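Local structure of extracellular solute-binding protein, family 1 (Bifidobacterium longum subsp. infantis ATCC 15697, 3QUF) at residues Y35-K39 and G64-Y70; W137-Y143 and V261-W267; D291-G297 and N365-W369. The protein probably binds a solute outside the cell and hands it to an ABC importer, as other family 1 extracellular solute-binding proteins do. One frame throughout, in Å; residues are numbered along the deposited sequence.

Contact 1: Y35-K39 and G64-Y70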
loop_
_atom_site.group_PDB
_atom_site.type_symbol
_atom_site.label_atom_id
_atom_site.label_comp_id
_atom_site.label_asym_id
_atom_site.label_seq_id
_atom_site.Cartn_x
_atom_site.Cartn_y
_atom_site.Cartn_z
ATOM N N TYR A 35 0.928 -16.325 15.751
ATOM C CA TYR A 35 1.594 -15.128 16.267
ATOM C C TYR A 35 1.201 -14.033 15.310
ATOM O O TYR A 35 1.667 -13.981 14.171
ATOM C CB TYR A 35 3.104 -15.288 16.330
ATOM C CG TYR A 35 3.778 -14.124 17.016
ATOM C CD1 TYR A 35 3.300 -13.656 18.230
ATOM C CD2 TYR A 35 4.857 -13.493 16.476
ATOM C CE1 TYR A 35 3.914 -12.580 18.886
ATOM C CE2 TYR A 35 5.481 -12.415 17.123
ATOM C CZ TYR A 35 4.988 -11.963 18.311
ATOM O OH TYR A 35 5.579 -10.936 19.013
ATOM N N SER A 36 0.305 -13.170 15.765
ATOM C CA SER A 36 -0.398 -12.205 14.911
ATOM C C SER A 36 0.195 -10.782 14.920
ATOM O O SER A 36 0.430 -10.200 15.977
ATOM C CB SER A 36 -1.851 -12.118 15.358
ATOM O OG SER A 36 -2.582 -11.148 14.620
ATOM N N TYR A 37 0.454 -10.259 13.738
ATOM C CA TYR A 37 0.821 -8.839 13.563
ATOM C C TYR A 37 -0.354 -7.936 13.960
ATOM O O TYR A 37 -0.182 -6.811 14.434
ATOM C CB TYR A 37 1.164 -8.605 12.129
ATOM C CG TYR A 37 1.391 -7.183 11.727
ATOM C CD1 TYR A 37 2.582 -6.558 11.995
ATOM C CD2 TYR A 37 0.376 -6.471 11.155
ATOM C CE1 TYR A 37 2.780 -5.228 11.602
ATOM C CE2 TYR A 37 0.549 -5.153 10.758
ATOM C CZ TYR A 37 1.741 -4.547 11.011
ATOM O OH TYR A 37 1.908 -3.227 10.628
ATOM N N PHE A 38 -1.548 -8.448 13.730
ATOM C CA PHE A 38 -2.788 -7.692 13.964
ATOM C C PHE A 38 -3.188 -7.776 15.405
ATOM O O PHE A 38 -3.102 -8.828 16.052
ATOM C CB PHE A 38 -3.875 -8.274 13.058
ATOM C CG PHE A 38 -3.586 -8.090 11.613
ATOM C CD1 PHE A 38 -3.732 -6.854 11.021
ATOM C CD2 PHE A 38 -3.028 -9.125 10.839
ATOM C CE1 PHE A 38 -3.420 -6.688 9.681
ATOM C CE2 PHE A 38 -2.717 -8.929 9.527
ATOM C CZ PHE A 38 -2.907 -7.723 8.960
ATOM N N LYS A 39 -3.662 -6.645 15.923
ATOM C CA LYS A 39 -4.165 -6.597 17.263
ATOM C C LYS A 39 -5.540 -7.278 17.377
ATOM O O LYS A 39 -6.232 -7.503 16.383
ATOM C CB LYS A 39 -4.240 -5.156 17.725
ATOM C CG LYS A 39 -2.828 -4.525 17.905
ATOM C CD LYS A 39 -2.888 -3.211 18.679
ATOM C CE LYS A 39 -1.569 -2.964 19.439
ATOM N NZ LYS A 39 -0.429 -2.927 18.468
ATOM N N GLY A 64 1.268 -9.179 18.449
ATOM C CA GLY A 64 2.440 -8.315 18.421
ATOM C C GLY A 64 2.100 -7.006 19.131
ATOM O O GLY A 64 0.928 -6.577 19.142
ATOM N N GLN A 65 3.129 -6.406 19.744
ATOM C CA GLN A 65 2.995 -5.132 20.470
ATOM C C GLN A 65 3.149 -3.945 19.528
ATOM O O GLN A 65 2.412 -2.977 19.638
ATOM C CB GLN A 65 4.002 -5.070 21.638
ATOM C CG GLN A 65 3.701 -6.107 22.756
ATOM C CD GLN A 65 4.745 -6.163 23.893
ATOM O OE1 GLN A 65 5.899 -5.749 23.728
ATOM N NE2 GLN A 65 4.329 -6.692 25.058
ATOM N N ASP A 66 4.073 -4.044 18.573
ATOM C CA ASP A 66 4.269 -3.027 17.552
ATOM C C ASP A 66 5.112 -3.682 16.472
ATOM O O ASP A 66 5.728 -4.722 16.746
ATOM C CB ASP A 66 4.939 -1.755 18.129
ATOM C CG ASP A 66 6.317 -2.017 18.735
ATOM O OD1 ASP A 66 7.268 -2.302 17.966
ATOM O OD2 ASP A 66 6.457 -1.921 19.982
ATOM N N PRO A 67 5.143 -3.104 15.265
ATOM C CA PRO A 67 5.767 -3.761 14.104
ATOM C C PRO A 67 7.241 -4.146 14.206
ATOM O O PRO A 67 7.631 -5.186 13.619
ATOM C CB PRO A 67 5.584 -2.723 12.978
ATOM C CG PRO A 67 4.318 -1.974 13.375
ATOM C CD PRO A 67 4.331 -1.930 14.862
ATOM N N ALA A 68 8.072 -3.322 14.871
ATOM C CA ALA A 68 9.495 -3.665 15.035
ATOM C C ALA A 68 9.638 -4.843 15.933
ATOM O O ALA A 68 10.473 -5.753 15.678
ATOM C CB ALA A 68 10.303 -2.506 15.599
ATOM N N GLN A 69 8.844 -4.818 17.005
ATOM C CA GLN A 69 8.895 -5.847 17.964
ATOM C C GLN A 69 8.334 -7.094 17.304
ATOM O O GLN A 69 8.815 -8.168 17.591
ATOM C CB GLN A 69 8.151 -5.468 19.239
ATOM C CG GLN A 69 8.080 -6.569 20.283
ATOM C CD GLN A 69 6.775 -7.386 20.241
ATOM O OE1 GLN A 69 5.936 -7.241 19.343
ATOM N NE2 GLN A 69 6.604 -8.240 21.237
ATOM N N TYR A 70 7.327 -6.941 16.453
ATOM C CA TYR A 70 6.720 -8.120 15.800
ATOM C C TYR A 70 7.765 -8.869 14.982
ATOM O O TYR A 70 7.914 -10.107 15.116
ATOM C CB TYR A 70 5.527 -7.730 14.903
ATOM C CG TYR A 70 4.907 -8.982 14.277
ATOM C CD1 TYR A 70 4.122 -9.802 15.025
ATOM C CD2 TYR A 70 5.163 -9.316 12.974
ATOM C CE1 TYR A 70 3.599 -10.976 14.489
ATOM C CE2 TYR A 70 4.618 -10.482 12.393
ATOM C CZ TYR A 70 3.853 -11.284 13.177
ATOM O OH TYR A 70 3.322 -12.451 12.676
HETATM O O HOH W 1 4.572 -10.186 21.318
#
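With chi1 at -178°, Tyr-70 sends its ring out from the first turn of helix 67-79 between Tyr-35 and Tyr-37, whose own CG atoms also stand trans to their backbone N. The result is a three-tyrosine aromatic cluster at the C-terminal end of strand 30-36, the strand joined through helix 40-53 to its parallel neighbour 57-63 in a beta-alpha-beta unit of the solute-binding fold. The two sides of the cluster differ in geometry. Tyr-35 and Tyr-70 have nearly parallel planes (18°) but are displaced along them, the centroids 4.9 Å apart, so little of one ring lies over the other. Tyr-37 instead turns its edge to a face of Tyr-70 in a T-shaped pair, the planes 81° apart, and its CB lies 3.9 Å from the Tyr-70 ring centroid in a CH-pi contact. The Tyr-37 ring continues to Pro-67, with CE1 4.0 Å from Pro-67 CB. The Tyr-70 hydroxyl donates to Tyr-35 O from above the carbonyl plane, at 2.7 Å from OH to O, and Asn-88 N is a further partner. Backbone joins backbone where Gly-64 N meets Ser-36 O at 2.8 Å. Asp-66 is the N-cap of helix 67-79, its OD1 accepting from Gln-69 N. The Tyr-35 hydroxyl bonds to Thr-73 and to a water 2.6 Å from OH, which accepts from Gln-69 NE2 at 2.8 Å.

Contact 2: W137-Y143 and V261-W267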
loop_
_atom_site.group_PDB
_atom_site.type_symbol
_atom_site.label_atom_id
_atom_site.label_comp_id
_atom_site.label_asym_id
_atom_site.label_seq_id
_atom_site.Cartn_x
_atom_site.Cartn_y
_atom_site.Cartn_z
ATOM N N TRP A 137 -5.159 -1.634 1.641
ATOM C CA TRP A 137 -5.445 -0.230 1.819
ATOM C C TRP A 137 -5.282 0.490 0.489
ATOM O O TRP A 137 -4.584 -0.006 -0.409
ATOM C CB TRP A 137 -4.461 0.348 2.829
ATOM C CG TRP A 137 -3.025 0.334 2.366
ATOM C CD1 TRP A 137 -2.096 -0.669 2.522
ATOM C CD2 TRP A 137 -2.346 1.376 1.647
ATOM N NE1 TRP A 137 -0.916 -0.342 1.913
ATOM C CE2 TRP A 137 -1.023 0.927 1.404
ATOM C CE3 TRP A 137 -2.718 2.643 1.208
ATOM C CZ2 TRP A 137 -0.106 1.687 0.702
ATOM C CZ3 TRP A 137 -1.786 3.413 0.508
ATOM C CH2 TRP A 137 -0.503 2.927 0.262
ATOM N N VAL A 138 -5.876 1.677 0.406
ATOM C CA VAL A 138 -5.743 2.529 -0.766
ATOM C C VAL A 138 -5.560 3.985 -0.393
ATOM O O VAL A 138 -5.889 4.424 0.722
ATOM C CB VAL A 138 -6.937 2.385 -1.696
ATOM C CG1 VAL A 138 -7.028 0.960 -2.243
ATOM C CG2 VAL A 138 -8.218 2.842 -1.005
ATOM N N GLY A 139 -4.988 4.739 -1.318
ATOM C CA GLY A 139 -4.842 6.174 -1.176
ATOM C C GLY A 139 -5.028 6.834 -2.540
ATOM O O GLY A 139 -4.770 6.222 -3.589
ATOM N N ALA A 140 -5.415 8.103 -2.527
ATOM C CA ALA A 140 -5.740 8.806 -3.777
ATOM C C ALA A 140 -5.757 10.313 -3.541
ATOM O O ALA A 140 -5.375 10.766 -2.457
ATOM C CB ALA A 140 -7.112 8.298 -4.314
ATOM N N PHE A 141 -6.142 11.084 -4.551
ATOM C CA PHE A 141 -6.202 12.525 -4.435
ATOM C C PHE A 141 -7.601 12.955 -3.985
ATOM O O PHE A 141 -8.629 12.555 -4.575
ATOM C CB PHE A 141 -5.882 13.217 -5.761
ATOM C CG PHE A 141 -4.422 13.622 -5.974
ATOM C CD1 PHE A 141 -3.499 13.749 -4.953
ATOM C CD2 PHE A 141 -4.008 13.949 -7.276
ATOM C CE1 PHE A 141 -2.209 14.175 -5.208
ATOM C CE2 PHE A 141 -2.752 14.420 -7.517
ATOM C CZ PHE A 141 -1.841 14.528 -6.497
ATOM N N PHE A 142 -7.642 13.764 -2.943
ATOM C CA PHE A 142 -8.858 14.378 -2.458
ATOM C C PHE A 142 -8.769 15.841 -2.869
ATOM O O PHE A 142 -7.719 16.454 -2.692
ATOM C CB PHE A 142 -8.949 14.209 -0.940
ATOM C CG PHE A 142 -9.265 12.803 -0.498
ATOM C CD1 PHE A 142 -8.376 11.729 -0.761
ATOM C CD2 PHE A 142 -10.463 12.524 0.141
ATOM C CE1 PHE A 142 -8.685 10.431 -0.390
ATOM C CE2 PHE A 142 -10.772 11.232 0.542
ATOM C CZ PHE A 142 -9.894 10.174 0.278
ATOM N N TYR A 143 -9.832 16.369 -3.469
ATOM C CA TYR A 143 -9.807 17.752 -3.980
ATOM C C TYR A 143 -11.013 18.595 -3.589
ATOM O O TYR A 143 -12.104 18.076 -3.352
ATOM C CB TYR A 143 -9.588 17.786 -5.512
ATOM C CG TYR A 143 -10.701 17.159 -6.326
ATOM C CD1 TYR A 143 -10.727 15.792 -6.544
ATOM C CD2 TYR A 143 -11.714 17.944 -6.872
ATOM C CE1 TYR A 143 -11.737 15.199 -7.294
ATOM C CE2 TYR A 143 -12.737 17.368 -7.610
ATOM C CZ TYR A 143 -12.740 16.008 -7.823
ATOM O OH TYR A 143 -13.744 15.438 -8.556
ATOM N N VAL A 261 -5.831 20.386 -3.389
ATOM C CA VAL A 261 -5.657 18.929 -3.529
ATOM C C VAL A 261 -4.745 18.431 -2.448
ATOM O O VAL A 261 -3.725 19.094 -2.125
ATOM C CB VAL A 261 -4.963 18.604 -4.854
ATOM C CG1 VAL A 261 -4.794 17.051 -5.004
ATOM C CG2 VAL A 261 -5.698 19.228 -6.032
HETATM N N MSE A 262 -5.084 17.275 -1.883
HETATM C CA MSE A 262 -4.193 16.545 -0.973
HETATM C C MSE A 262 -4.253 15.062 -1.287
HETATM O O MSE A 262 -5.264 14.598 -1.813
HETATM C CB MSE A 262 -4.656 16.781 0.476
HETATM C CG MSE A 262 -5.895 16.007 0.866
HETATM SE SE MSE A 262 -6.328 16.200 2.788
HETATM C CE MSE A 262 -4.947 15.244 3.566
ATOM N N ARG A 263 -3.184 14.341 -0.950
ATOM C CA ARG A 263 -3.195 12.902 -0.988
ATOM C C ARG A 263 -3.741 12.416 0.344
ATOM O O ARG A 263 -3.250 12.788 1.406
ATOM C CB ARG A 263 -1.782 12.390 -1.244
ATOM C CG ARG A 263 -1.662 10.912 -1.361
ATOM C CD ARG A 263 -1.470 10.205 -0.040
ATOM N NE ARG A 263 -1.080 8.793 -0.204
ATOM C CZ ARG A 263 -0.811 7.979 0.795
ATOM N NH1 ARG A 263 -0.849 8.410 2.055
ATOM N NH2 ARG A 263 -0.467 6.728 0.536
ATOM N N SER A 264 -4.747 11.559 0.299
ATOM C CA SER A 264 -5.236 10.942 1.520
ATOM C C SER A 264 -5.862 9.588 1.223
ATOM O O SER A 264 -5.553 8.953 0.217
ATOM C CB SER A 264 -6.212 11.869 2.236
ATOM O OG SER A 264 -6.476 11.380 3.562
ATOM N N GLY A 265 -6.645 9.093 2.164
ATOM C CA GLY A 265 -7.245 7.786 2.019
ATOM C C GLY A 265 -8.459 7.686 2.921
ATOM O O GLY A 265 -8.875 8.654 3.530
ATOM N N PRO A 266 -9.061 6.495 2.980
ATOM C CA PRO A 266 -10.361 6.337 3.627
ATOM C C PRO A 266 -10.359 6.754 5.099
ATOM O O PRO A 266 -11.411 7.164 5.658
ATOM C CB PRO A 266 -10.614 4.840 3.476
ATOM C CG PRO A 266 -9.945 4.488 2.198
ATOM C CD PRO A 266 -8.692 5.324 2.177
ATOM N N TRP A 267 -9.196 6.606 5.723
ATOM C CA TRP A 267 -8.980 7.026 7.131
ATOM C C TRP A 267 -9.354 8.491 7.414
ATOM O O TRP A 267 -9.765 8.841 8.551
ATOM C CB TRP A 267 -7.518 6.714 7.552
ATOM C CG TRP A 267 -6.438 7.305 6.633
ATOM C CD1 TRP A 267 -5.854 8.530 6.739
ATOM C CD2 TRP A 267 -5.836 6.672 5.498
ATOM N NE1 TRP A 267 -4.932 8.714 5.728
ATOM C CE2 TRP A 267 -4.909 7.586 4.952
ATOM C CE3 TRP A 267 -6.004 5.428 4.880
ATOM C CZ2 TRP A 267 -4.152 7.287 3.827
ATOM C CZ3 TRP A 267 -5.246 5.130 3.764
ATOM C CH2 TRP A 267 -4.335 6.067 3.250
#
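Phe-142 N to Met-262 O, at 2.8 Å and an N-H...O angle of 169°, is the shortest of four backbone bonds that zip the two strands together. Met-262 N returns the bond to Phe-142 O, and Ala-140 and Ser-264 exchange a second reciprocal pair, which fixes the antiparallel register. Between these hydrogen-bonded pairs sits the non-hydrogen-bonded pair Phe-141 and Arg-263. On the face carrying Phe-141, Val-261 CG1 lies over the phenyl ring, 3.6 Å from its centroid, a CH-pi contact. On the face carrying Phe-142 and Ser-264, Ser-264 CB makes a CH-pi contact, 4.1 Å from the Phe-142 ring centroid, while Ser-264 OG bonds to Asp-268. Arg-263 bends at chi2 (-87°), bringing NH2 to 3.6 Å from Trp-137 CZ3 with the guanidinium and indole planes 69° apart; its NE bonds to Asn-296. Beyond the strand end, Trp-267 CZ3 comes to 3.2 Å from Val-138 O, and Pro-266 CD also approaches it; this buried carbonyl oxygen has no polar partner in the model. Strand 135-144 also pairs with strands 279-282 and 295-305, and the reciprocal bonds here make an antiparallel ladder inside the mixed beta-sheet of an alpha/beta solute-binding protein.

Contact 3: D291-G297 and N365-W369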
loop_
_atom_site.group_PDB
_atom_site.type_symbol
_atom_site.label_atom_id
_atom_site.label_comp_id
_atom_site.label_asym_id
_atom_site.label_seq_id
_atom_site.Cartn_x
_atom_site.Cartn_y
_atom_site.Cartn_z
ATOM N N ASP A 291 -6.113 7.472 -20.112
ATOM C CA ASP A 291 -6.629 6.444 -19.224
ATOM C C ASP A 291 -5.579 5.788 -18.335
ATOM O O ASP A 291 -5.781 4.681 -17.847
ATOM C CB ASP A 291 -7.333 5.372 -20.052
ATOM C CG ASP A 291 -6.362 4.559 -20.935
ATOM O OD1 ASP A 291 -5.127 4.818 -20.971
ATOM O OD2 ASP A 291 -6.868 3.633 -21.609
ATOM N N GLY A 292 -4.480 6.483 -18.090
ATOM C CA GLY A 292 -3.298 5.874 -17.464
ATOM C C GLY A 292 -3.221 6.085 -15.956
ATOM O O GLY A 292 -2.140 5.974 -15.377
ATOM N N GLN A 293 -4.358 6.394 -15.336
ATOM C CA GLN A 293 -4.374 6.711 -13.895
ATOM C C GLN A 293 -4.288 5.484 -12.989
ATOM O O GLN A 293 -4.853 4.413 -13.295
ATOM C CB GLN A 293 -5.591 7.540 -13.501
ATOM C CG GLN A 293 -5.812 8.812 -14.304
ATOM C CD GLN A 293 -6.425 8.551 -15.661
ATOM O OE1 GLN A 293 -7.016 7.477 -15.916
ATOM N NE2 GLN A 293 -6.283 9.541 -16.566
ATOM N N TRP A 294 -3.559 5.657 -11.882
ATOM C CA TRP A 294 -3.411 4.657 -10.819
ATOM C C TRP A 294 -3.760 5.288 -9.465
ATOM O O TRP A 294 -3.790 6.501 -9.313
ATOM C CB TRP A 294 -1.976 4.101 -10.792
ATOM C CG TRP A 294 -1.736 3.099 -11.882
ATOM C CD1 TRP A 294 -1.818 3.338 -13.212
ATOM C CD2 TRP A 294 -1.486 1.715 -11.738
ATOM N NE1 TRP A 294 -1.656 2.186 -13.921
ATOM C CE2 TRP A 294 -1.421 1.166 -13.045
ATOM C CE3 TRP A 294 -1.332 0.860 -10.646
ATOM C CZ2 TRP A 294 -1.173 -0.184 -13.275
ATOM C CZ3 TRP A 294 -1.060 -0.460 -10.878
ATOM C CH2 TRP A 294 -1.024 -0.983 -12.206
ATOM N N ILE A 295 -3.998 4.430 -8.474
ATOM C CA ILE A 295 -4.122 4.858 -7.089
ATOM C C ILE A 295 -2.977 4.251 -6.286
ATOM O O ILE A 295 -2.244 3.373 -6.746
ATOM C CB ILE A 295 -5.506 4.532 -6.482
ATOM C CG1 ILE A 295 -5.717 3.024 -6.360
ATOM C CG2 ILE A 295 -6.605 5.203 -7.300
ATOM C CD1 ILE A 295 -7.020 2.609 -5.739
ATOM N N ASN A 296 -2.786 4.770 -5.091
ATOM C CA ASN A 296 -1.889 4.139 -4.163
ATOM C C ASN A 296 -2.611 2.944 -3.514
ATOM O O ASN A 296 -3.815 2.965 -3.239
ATOM C CB ASN A 296 -1.516 5.063 -2.981
ATOM C CG ASN A 296 -0.656 6.300 -3.337
ATOM O OD1 ASN A 296 -0.619 7.252 -2.531
ATOM N ND2 ASN A 296 0.023 6.320 -4.483
ATOM N N GLY A 297 -1.844 1.937 -3.140
ATOM C CA GLY A 297 -2.387 0.891 -2.302
ATOM C C GLY A 297 -1.469 -0.302 -2.235
ATOM O O GLY A 297 -0.459 -0.403 -2.944
ATOM N N ASN A 365 -7.161 -3.629 -10.232
ATOM C CA ASN A 365 -5.743 -3.866 -9.955
ATOM C C ASN A 365 -4.840 -2.733 -10.420
ATOM O O ASN A 365 -3.722 -2.961 -10.927
ATOM C CB ASN A 365 -5.302 -5.252 -10.514
ATOM C CG ASN A 365 -6.053 -6.385 -9.842
ATOM O OD1 ASN A 365 -6.099 -6.470 -8.632
ATOM N ND2 ASN A 365 -6.732 -7.190 -10.630
ATOM N N LYS A 366 -5.347 -1.510 -10.346
ATOM C CA LYS A 366 -4.538 -0.341 -10.660
ATOM C C LYS A 366 -4.143 0.413 -9.368
ATOM O O LYS A 366 -4.343 1.612 -9.273
ATOM C CB LYS A 366 -5.293 0.588 -11.594
ATOM C CG LYS A 366 -5.620 -0.036 -12.941
ATOM C CD LYS A 366 -6.140 0.965 -13.975
ATOM C CE LYS A 366 -4.946 1.662 -14.758
ATOM N NZ LYS A 366 -5.254 2.977 -15.579
ATOM N N PHE A 367 -3.620 -0.316 -8.403
ATOM C CA PHE A 367 -3.089 0.247 -7.183
ATOM C C PHE A 367 -1.663 -0.259 -6.984
ATOM O O PHE A 367 -1.331 -1.404 -7.345
ATOM C CB PHE A 367 -3.965 -0.086 -5.967
ATOM C CG PHE A 367 -4.098 -1.578 -5.672
ATOM C CD1 PHE A 367 -5.105 -2.323 -6.259
ATOM C CD2 PHE A 367 -3.271 -2.184 -4.739
ATOM C CE1 PHE A 367 -5.238 -3.665 -5.985
ATOM C CE2 PHE A 367 -3.395 -3.538 -4.450
ATOM C CZ PHE A 367 -4.398 -4.266 -5.065
ATOM N N TYR A 368 -0.823 0.571 -6.382
ATOM C CA TYR A 368 0.572 0.226 -6.203
ATOM C C TYR A 368 1.175 1.031 -5.059
ATOM O O TYR A 368 0.724 2.122 -4.774
ATOM C CB TYR A 368 1.369 0.479 -7.500
ATOM C CG TYR A 368 2.810 0.066 -7.419
ATOM C CD1 TYR A 368 3.146 -1.261 -7.215
ATOM C CD2 TYR A 368 3.857 1.014 -7.468
ATOM C CE1 TYR A 368 4.457 -1.682 -7.124
ATOM C CE2 TYR A 368 5.150 0.616 -7.446
ATOM C CZ TYR A 368 5.459 -0.752 -7.233
ATOM O OH TYR A 368 6.745 -1.194 -7.141
ATOM N N TRP A 369 2.203 0.460 -4.453
ATOM C CA TRP A 369 3.069 1.129 -3.506
ATOM C C TRP A 369 4.465 0.513 -3.672
ATOM O O TRP A 369 4.583 -0.660 -4.016
ATOM C CB TRP A 369 2.542 0.938 -2.068
ATOM C CG TRP A 369 3.199 1.886 -1.103
ATOM C CD1 TRP A 369 4.081 1.570 -0.100
ATOM C CD2 TRP A 369 3.015 3.304 -1.047
ATOM N NE1 TRP A 369 4.468 2.714 0.568
ATOM C CE2 TRP A 369 3.834 3.791 -0.010
ATOM C CE3 TRP A 369 2.264 4.218 -1.803
ATOM C CZ2 TRP A 369 3.900 5.141 0.306
ATOM C CZ3 TRP A 369 2.334 5.537 -1.489
ATOM C CH2 TRP A 369 3.156 5.995 -0.440
HETATM O O HOH W 2 -2.444 2.239 -17.031
HETATM O O HOH W 3 0.452 4.331 -6.630
HETATM O O HOH W 4 1.273 -2.387 -3.880
#
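Residues 295-296 run parallel to residues 367-368, the backbone ladder beginning with Ile-295 N to Lys-366 O at 2.9 Å, nearly straight at 175°, followed by a more bent bond from Tyr-368 N to Ile-295 O, with Gly-297 N to Tyr-368 O closing it. Lys-366 lies across one face of Trp-294: its CA sits 3.6 Å from the centroid of the six-membered ring, and its CE comes to 3.4 Å from Trp-294 NE1. The lysine chain turns at chi3 (86°), which carries NZ to Gln-293 O for a 2.7 Å hydrogen bond. A water accepts from Trp-294 NE1 at 3.2 Å and, weakly, from Lys-366 NZ. Replacing Trp-294 by alanine is likely to open a gap under Lys-366 CA and CE and to take from the water its indole donor, although NZ would keep its bond to Gln-293 O. Ile-295 CG1 packs on Phe-367 CB at 3.6 Å. A second water ties Ile-295 O and Tyr-368 O to Asn-296 ND2, which also donates to Gly-188 O, while OD1 accepts from Arg-263 NE. The Asn-296 amide is steeply turned (75°) to the Trp-369 ring and meets it at the edge. The segment 365-369 leaves helix 355-362 through a Schellman motif at Asn-365; helix 188-199 packs against Trp-294, Tyr-368 and Trp-369, while strand 135-144 pairs with strand 295-305.

The three contacts come in series along the chain and all reach one mixed sheet. Contact 1 stands apart: its centre lies about 26 Å from that of contact 2 and about 28 Å from that of contact 3, with no touching atoms. Contacts 2 and 3, with centres about 12 Å apart, touch directly, since strands 135-144 and 295-305 are neighbours: Gly-139 N lies 2.9 Å from Asn-296 O, a probable hydrogen bond, beside the Arg-263 side-chain bond. Strand 295-305 pairs with strand 86-89, the neighbour of strand 30-36 of contact 1, and with strands 135-144 and 367-368 at contacts 2 and 3. It thus connects distant parts of the fold, consistent with the strand crossovers between lobes in solute-binding proteins.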